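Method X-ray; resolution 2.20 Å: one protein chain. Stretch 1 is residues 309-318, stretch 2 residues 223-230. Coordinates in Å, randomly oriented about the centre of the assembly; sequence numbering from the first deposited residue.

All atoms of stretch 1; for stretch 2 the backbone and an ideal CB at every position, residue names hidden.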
# COMPACT_ATOMS: atom_id res chain seq x y z
N GLY A 309 -3.57 12.68 -2.84
CA GLY A 309 -2.47 13.56 -3.23
C GLY A 309 -1.15 12.98 -2.77
O GLY A 309 -0.21 12.91 -3.54
N LYS A 310 -1.08 12.50 -1.52
CA LYS A 310 0.15 11.88 -1.01
C LYS A 310 0.48 10.57 -1.78
O LYS A 310 1.62 10.35 -2.18
CB LYS A 310 0.04 11.64 0.51
CG LYS A 310 1.29 10.99 1.13
CD LYS A 310 2.56 11.80 0.94
CE LYS A 310 2.51 13.13 1.68
NZ LYS A 310 3.82 13.82 1.55
N TYR A 311 -0.54 9.75 -2.02
CA TYR A 311 -0.39 8.49 -2.74
C TYR A 311 0.18 8.73 -4.15
O TYR A 311 1.13 8.05 -4.53
CB TYR A 311 -1.73 7.76 -2.83
CG TYR A 311 -1.63 6.45 -3.58
CD1 TYR A 311 -1.05 5.32 -2.99
CD2 TYR A 311 -2.12 6.33 -4.88
CE1 TYR A 311 -0.98 4.11 -3.67
CE2 TYR A 311 -2.06 5.11 -5.56
CZ TYR A 311 -1.48 4.01 -4.96
OH TYR A 311 -1.40 2.81 -5.61
N LYS A 312 -0.38 9.71 -4.90
CA LYS A 312 0.11 10.08 -6.23
C LYS A 312 1.57 10.59 -6.18
O LYS A 312 2.35 10.22 -7.04
CB LYS A 312 -0.81 11.12 -6.92
CG LYS A 312 -2.27 10.62 -7.14
CD LYS A 312 -2.43 9.37 -8.04
CE LYS A 312 -3.84 8.78 -7.97
NZ LYS A 312 -4.11 7.79 -9.06
N GLU A 313 1.93 11.41 -5.18
CA GLU A 313 3.31 11.90 -5.02
C GLU A 313 4.28 10.72 -4.76
O GLU A 313 5.38 10.70 -5.32
CB GLU A 313 3.42 12.85 -3.83
CG GLU A 313 3.14 14.30 -4.11
CD GLU A 313 3.06 15.15 -2.84
OE1 GLU A 313 3.69 14.78 -1.82
OE2 GLU A 313 2.33 16.17 -2.87
N MET A 314 3.87 9.77 -3.88
CA MET A 314 4.67 8.59 -3.53
C MET A 314 4.77 7.67 -4.73
O MET A 314 5.86 7.20 -5.02
CB MET A 314 4.08 7.85 -2.31
CG MET A 314 4.19 8.66 -1.04
SD MET A 314 3.46 7.82 0.37
CE MET A 314 4.91 6.89 0.97
N MET A 315 3.66 7.45 -5.45
CA MET A 315 3.67 6.62 -6.67
C MET A 315 4.66 7.21 -7.69
O MET A 315 5.52 6.47 -8.19
CB MET A 315 2.26 6.48 -7.28
CG MET A 315 1.45 5.35 -6.64
SD MET A 315 2.24 3.69 -6.62
CE MET A 315 2.35 3.37 -8.40
N LYS A 316 4.62 8.53 -7.91
CA LYS A 316 5.55 9.25 -8.80
C LYS A 316 7.04 9.03 -8.41
O LYS A 316 7.84 8.71 -9.28
CB LYS A 316 5.20 10.74 -8.87
CG LYS A 316 6.00 11.56 -9.91
CD LYS A 316 5.70 11.14 -11.35
CE LYS A 316 6.78 11.56 -12.33
NZ LYS A 316 6.55 11.01 -13.69
N GLU A 317 7.40 9.19 -7.13
CA GLU A 317 8.77 9.01 -6.64
C GLU A 317 9.24 7.54 -6.77
O GLU A 317 10.36 7.29 -7.21
CB GLU A 317 8.90 9.53 -5.19
CG GLU A 317 10.29 9.46 -4.56
CD GLU A 317 11.38 10.33 -5.17
OE1 GLU A 317 11.06 11.18 -6.03
OE2 GLU A 317 12.55 10.16 -4.78
N VAL A 318 8.36 6.58 -6.43
CA VAL A 318 8.60 5.14 -6.55
C VAL A 318 8.96 4.79 -8.01
O VAL A 318 9.97 4.11 -8.25
CB VAL A 318 7.42 4.27 -5.99
CG1 VAL A 318 7.51 2.80 -6.44
CG2 VAL A 318 7.34 4.36 -4.47
N UNK A 223 -4.31 10.44 8.66
CA UNK A 223 -3.44 10.57 7.50
C UNK A 223 -2.03 10.86 7.98
O UNK A 223 -1.84 11.67 8.89
CB UNK A 223 -3.93 11.67 6.56
N UNK A 224 -1.05 10.18 7.39
CA UNK A 224 0.35 10.41 7.75
C UNK A 224 1.05 11.17 6.64
O UNK A 224 0.88 10.84 5.46
CB UNK A 224 1.07 9.09 8.03
N UNK A 225 1.81 12.20 7.00
CA UNK A 225 2.51 13.01 6.03
C UNK A 225 3.85 12.34 5.63
O UNK A 225 4.91 12.81 6.00
CB UNK A 225 2.75 14.41 6.60
N UNK A 226 3.78 11.23 4.89
CA UNK A 226 4.97 10.47 4.49
C UNK A 226 5.95 11.34 3.69
O UNK A 226 5.51 12.02 2.77
CB UNK A 226 4.56 9.25 3.66
N UNK A 227 7.26 11.35 4.05
CA UNK A 227 8.20 12.18 3.27
C UNK A 227 8.43 11.59 1.87
O UNK A 227 8.30 10.38 1.69
CB UNK A 227 9.53 12.31 4.01
N UNK A 228 8.66 12.46 0.89
CA UNK A 228 8.93 12.05 -0.50
C UNK A 228 10.43 12.02 -0.65
O UNK A 228 10.98 10.97 -0.97
CB UNK A 228 8.29 12.99 -1.52
N UNK A 229 11.08 13.14 -0.36
CA UNK A 229 12.53 13.28 -0.41
C UNK A 229 13.04 13.68 0.98
O UNK A 229 12.48 14.57 1.63
CB UNK A 229 12.94 14.31 -1.46
N UNK A 230 14.05 12.97 1.46
CA UNK A 230 14.59 13.22 2.79
C UNK A 230 15.95 13.88 2.68
O UNK A 230 16.71 13.56 1.75
CB UNK A 230 14.69 11.92 3.59

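Position 223 lies in a strand with extended backbone angles, and its ideal CB has nothing of the helix within 5.5 Å. The helix sets no demand here. The residue is Glu223, which makes no contact with the helix.

Position 224 is also extended. Its CB points sideways to the helix, again with nothing within 5.5 Å. Many side chains would fit, beta-branched ones easily. It is Ile224, whose end leads away; Ile224 O accepts a weak backbone hydrogen bond from the backbone N of position 226 at 3.0 Å.

At position 225 the CB points away, but it lies 5.1 Å from Lys310 CE. Lys310, bent at chi2 and chi3 (both p), brings its amine near this segment, so a short acidic or polar side chain that bends back could meet it. The residue is Asp225. Its end comes nearer the helix, and OD1 forms a salt bridge with Lys310 NZ at 3.2 Å; the hydrogen bond within it is weak.

At position 226 the CB points toward the helix, 3.6 Å from Met314 CE and 4.2 Å from Lys310 CD. The neighbours are a thioether methyl and an aliphatic chain, so an apolar residue suits, aliphatic or aromatic. The residue is Phe226. Its CB packs on Met314 CE at 3.6 Å. Met314 SD sits 4.8 Å from the ring centroid in an oblique approach, and Lys310 CG lies at the ring edge. The backbone matters as well: Lys310 NZ donates to Phe226 O at 2.8 Å, and this carbonyl acceptor does not depend on the side chain at 226.

Position 227 points away. Its phi of -71° permits proline but does not require it. Pro227 is found, with no contact to the helix.

Position 228 points toward the helix. Its CB is 4.9 Å from Glu313 OE1, 5.1 Å from Glu317 CG and 5.5 Å from Lys310 NZ. Below the charged ends lie the CH2 groups of Met314 and Glu317. A medium aliphatic residue would fill this groove; a polar one could instead seek the charges. The residue is Ile228, which has the largest covered area of the segment. CD1 reaches Met314 CG at 3.6 Å, and CG2 reaches Glu317 CB at 3.8 Å. A water donates to both Ile228 O and Glu317 OE2, each at 2.6 Å.

At position 229 the CB points sideways, 5.3 Å from Glu317 OE2. A long basic side chain could reach this carboxylate. Lys229 does so: NZ donates to Glu317 OE1 at 3.0 Å in a salt bridge.

Position 230 is out of reach, so the helix does not restrict the choice. Leu230 does not touch the helix.

Stretch 2, residues 223-230: EIDFPIKL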
# COMPACT_ATOMS: atom_id res chain seq x y z
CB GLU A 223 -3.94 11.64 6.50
CG GLU A 223 -4.09 13.02 7.10
CD GLU A 223 -4.81 14.00 6.19
OE1 GLU A 223 -4.17 14.99 5.76
OE2 GLU A 223 -5.99 13.75 5.87
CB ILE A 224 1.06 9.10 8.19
CG1 ILE A 224 0.42 8.57 9.49
CG2 ILE A 224 2.58 9.31 8.34
CD1 ILE A 224 0.62 7.09 9.76
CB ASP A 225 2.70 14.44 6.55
CG ASP A 225 3.08 15.46 5.50
OD1 ASP A 225 2.88 15.18 4.29
OD2 ASP A 225 3.54 16.56 5.88
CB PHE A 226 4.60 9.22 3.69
CG PHE A 226 3.74 8.21 4.42
CD1 PHE A 226 4.32 7.25 5.26
CD2 PHE A 226 2.36 8.20 4.25
CE1 PHE A 226 3.52 6.32 5.93
CE2 PHE A 226 1.57 7.28 4.93
CZ PHE A 226 2.15 6.33 5.75
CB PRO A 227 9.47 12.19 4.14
CG PRO A 227 9.41 10.94 4.92
CD PRO A 227 7.96 10.59 5.11
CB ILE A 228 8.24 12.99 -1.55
CG1 ILE A 228 6.71 13.12 -1.30
CG2 ILE A 228 8.54 12.56 -2.99
CD1 ILE A 228 5.93 11.79 -1.25
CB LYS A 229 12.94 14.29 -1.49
CG LYS A 229 12.77 13.67 -2.89
CD LYS A 229 13.34 14.53 -4.00
CE LYS A 229 13.07 13.93 -5.36
NZ LYS A 229 11.65 14.14 -5.76
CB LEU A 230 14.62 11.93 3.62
CG LEU A 230 13.24 11.34 3.97
CD1 LEU A 230 12.73 10.41 2.84
CD2 LEU A 230 13.28 10.57 5.25
O HOH W 1 12.87 9.65 -2.21
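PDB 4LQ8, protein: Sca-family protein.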